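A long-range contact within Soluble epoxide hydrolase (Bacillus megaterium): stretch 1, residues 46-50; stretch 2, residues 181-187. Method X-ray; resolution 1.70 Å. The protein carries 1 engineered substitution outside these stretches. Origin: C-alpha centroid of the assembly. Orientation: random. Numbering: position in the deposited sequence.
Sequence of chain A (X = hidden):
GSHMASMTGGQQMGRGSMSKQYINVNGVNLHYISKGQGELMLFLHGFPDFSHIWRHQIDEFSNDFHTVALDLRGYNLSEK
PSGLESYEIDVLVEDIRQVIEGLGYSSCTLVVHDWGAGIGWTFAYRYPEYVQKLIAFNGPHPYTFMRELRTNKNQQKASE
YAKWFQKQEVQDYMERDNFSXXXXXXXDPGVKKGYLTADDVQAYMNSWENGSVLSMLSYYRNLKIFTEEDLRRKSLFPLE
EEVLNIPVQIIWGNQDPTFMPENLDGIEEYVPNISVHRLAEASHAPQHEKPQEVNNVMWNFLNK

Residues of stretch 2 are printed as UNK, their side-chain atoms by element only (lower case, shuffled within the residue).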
# COMPACT_ATOMS: atom_id res chain seq x y z
N GLY A 46 -3.17 0.77 0.95
CA GLY A 46 -2.63 1.31 2.18
C GLY A 46 -3.68 2.12 2.94
O GLY A 46 -4.88 1.89 2.78
N PHE A 47 -3.23 3.08 3.73
CA PHE A 47 -4.11 3.82 4.63
C PHE A 47 -4.61 5.12 4.00
O PHE A 47 -3.82 5.87 3.43
CB PHE A 47 -3.34 4.17 5.91
CG PHE A 47 -4.10 5.05 6.85
CD1 PHE A 47 -4.92 4.50 7.83
CD2 PHE A 47 -4.02 6.44 6.76
CE1 PHE A 47 -5.63 5.30 8.69
CE2 PHE A 47 -4.73 7.25 7.63
CZ PHE A 47 -5.54 6.68 8.60
N PRO A 48 -5.92 5.42 4.15
CA PRO A 48 -6.99 4.66 4.78
C PRO A 48 -7.91 4.08 3.73
O PRO A 48 -9.14 4.15 3.88
CB PRO A 48 -7.74 5.75 5.53
CG PRO A 48 -7.70 6.90 4.56
CD PRO A 48 -6.37 6.79 3.82
N ASP A 49 -7.34 3.50 2.68
CA ASP A 49 -8.14 2.96 1.59
C ASP A 49 -8.47 1.50 1.84
O ASP A 49 -8.54 1.05 2.98
CB ASP A 49 -7.37 3.13 0.28
CG ASP A 49 -6.86 4.54 0.10
OD1 ASP A 49 -7.69 5.46 -0.04
OD2 ASP A 49 -5.62 4.74 0.12
N PHE A 50 -8.70 0.76 0.76
CA PHE A 50 -9.02 -0.66 0.83
C PHE A 50 -9.05 -1.18 -0.60
O PHE A 50 -8.63 -0.49 -1.51
CB PHE A 50 -10.35 -0.91 1.57
CG PHE A 50 -11.58 -0.35 0.88
CD1 PHE A 50 -11.73 1.02 0.67
CD2 PHE A 50 -12.62 -1.19 0.51
CE1 PHE A 50 -12.88 1.53 0.07
CE2 PHE A 50 -13.78 -0.69 -0.10
CZ PHE A 50 -13.91 0.67 -0.31
N UNK A 181 -12.58 12.93 9.94
CA UNK A 181 -11.15 13.00 9.71
C UNK A 181 -10.75 12.27 8.44
O UNK A 181 -9.90 12.75 7.68
N UNK A 182 -11.36 11.12 8.22
CA UNK A 182 -11.06 10.32 7.03
C UNK A 182 -11.68 10.94 5.78
O UNK A 182 -11.10 10.90 4.69
c UNK A 182 -11.60 6.78 8.61
c UNK A 182 -10.87 8.09 8.33
c UNK A 182 -9.40 7.83 8.00
c UNK A 182 -11.55 8.88 7.21
N UNK A 183 -12.87 11.51 5.93
CA UNK A 183 -13.54 12.20 4.83
C UNK A 183 -12.69 13.35 4.31
O UNK A 183 -12.55 13.56 3.10
n UNK A 183 -17.69 12.72 6.77
c UNK A 183 -17.82 13.99 7.13
n UNK A 183 -18.12 14.31 8.38
n UNK A 183 -17.66 14.96 6.23
c UNK A 183 -14.91 12.73 5.25
c UNK A 183 -15.98 11.66 5.31
c UNK A 183 -17.37 12.27 5.42
N UNK A 184 -12.13 14.12 5.23
CA UNK A 184 -11.34 15.28 4.84
C UNK A 184 -10.05 14.84 4.18
O UNK A 184 -9.56 15.49 3.26
n UNK A 184 -14.36 17.35 8.81
c UNK A 184 -12.35 16.74 6.66
c UNK A 184 -11.07 16.17 6.06
c UNK A 184 -12.08 17.72 7.80
c UNK A 184 -13.38 18.36 8.31
N UNK A 185 -9.54 13.70 4.62
CA UNK A 185 -8.28 13.18 4.11
C UNK A 185 -8.41 12.66 2.68
O UNK A 185 -7.60 12.99 1.81
c UNK A 185 -7.74 12.10 5.04
c UNK A 185 -5.32 12.64 4.66
c UNK A 185 -6.35 11.53 4.76
c UNK A 185 -5.98 10.53 5.86
N UNK A 186 -9.45 11.87 2.42
CA UNK A 186 -9.59 11.16 1.15
C UNK A 186 -10.81 11.55 0.32
O UNK A 186 -10.72 11.67 -0.90
c UNK A 186 -10.18 8.90 0.17
c UNK A 186 -9.63 9.63 1.39
c UNK A 186 -8.25 9.12 1.75
N UNK A 187 -11.95 11.74 0.97
CA UNK A 187 -13.19 11.96 0.24
C UNK A 187 -13.26 13.36 -0.38
O UNK A 187 -13.52 13.51 -1.57
c UNK A 187 -14.47 10.32 1.66
c UNK A 187 -14.43 11.76 1.14
c UNK A 187 -14.35 9.28 0.57
c UNK A 187 -15.70 12.09 0.37

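Position 181 has backbone atoms and nothing beyond CA, and it touches nothing on stretch 1, so it is G181. Its O accepts from the N of position 185 at 3.2 Å, holding the turn of helix that carries the contact.

Position 182 has four carbons, forked at the second. The CA-to-CB bond points toward stretch 1, and one terminal carbon lies 3.6 Å from P48 CB and 4.1 Å from F47 CZ. This is L182, with chi1 m and chi2 t; the carbon in question is CD2, which serves both neighbours at once.

Position 183 runs three carbons, a nitrogen, then a carbon bearing two more nitrogens: a guanidinium group. The side chain is out of reach of stretch 1. This is R183, and its NE and NH1 are hydrogen-bonded elsewhere in the structure.

Position 184 is a row of four carbons ending in nitrogen. Exposed and out of reach of stretch 1, it leaves the contact alone and touches a crystal neighbour. This is K184.

Position 185 again shows four carbons forked at the second, and again CB points toward stretch 1. One terminal carbon lies 3.9 Å from F47 CE2 and 4.2 Å from P48 CG; this is L185, the carbon is CD2, and its rotamer, t then p, differs from that of L182.

Position 186 has one carbon carrying two others, three in all, branched directly at CB. One of the two terminal carbons sits 3.6 Å from P48 CG and 4.1 Å from D49 OD1, an oxygen already hydrogen-bonded elsewhere in the structure. This is V186, and the carbon is CG2. Its N donates to L182 O at 3.0 Å.

Position 187 has four carbons, forked at the first, with one arm two carbons long, and its side chain does not reach stretch 1. That is I187; its N makes a weak bond to R183 O at 2.9 Å.

The contact works by packing, with no hydrogen bond across it. Spacings of three and four along the helix bring 182, 185 and 186 to the same side, and P48 meets all three. The cis peptide bond before P48 belongs to a loop in which D49 N donates to G46 O at 2.9 Å. F47, with chi1 t, brings its ring obliquely to both leucines although its own CA-to-CB bond points sideways. The rule to read here is economical: 214 Å² is buried in total, with P48 meeting all three aliphatic side chains of the helix, the F47 ring packed against the two leucines, and the charged helix residues kept out of reach.

Stretch 2 (181-187) GLRKLVI
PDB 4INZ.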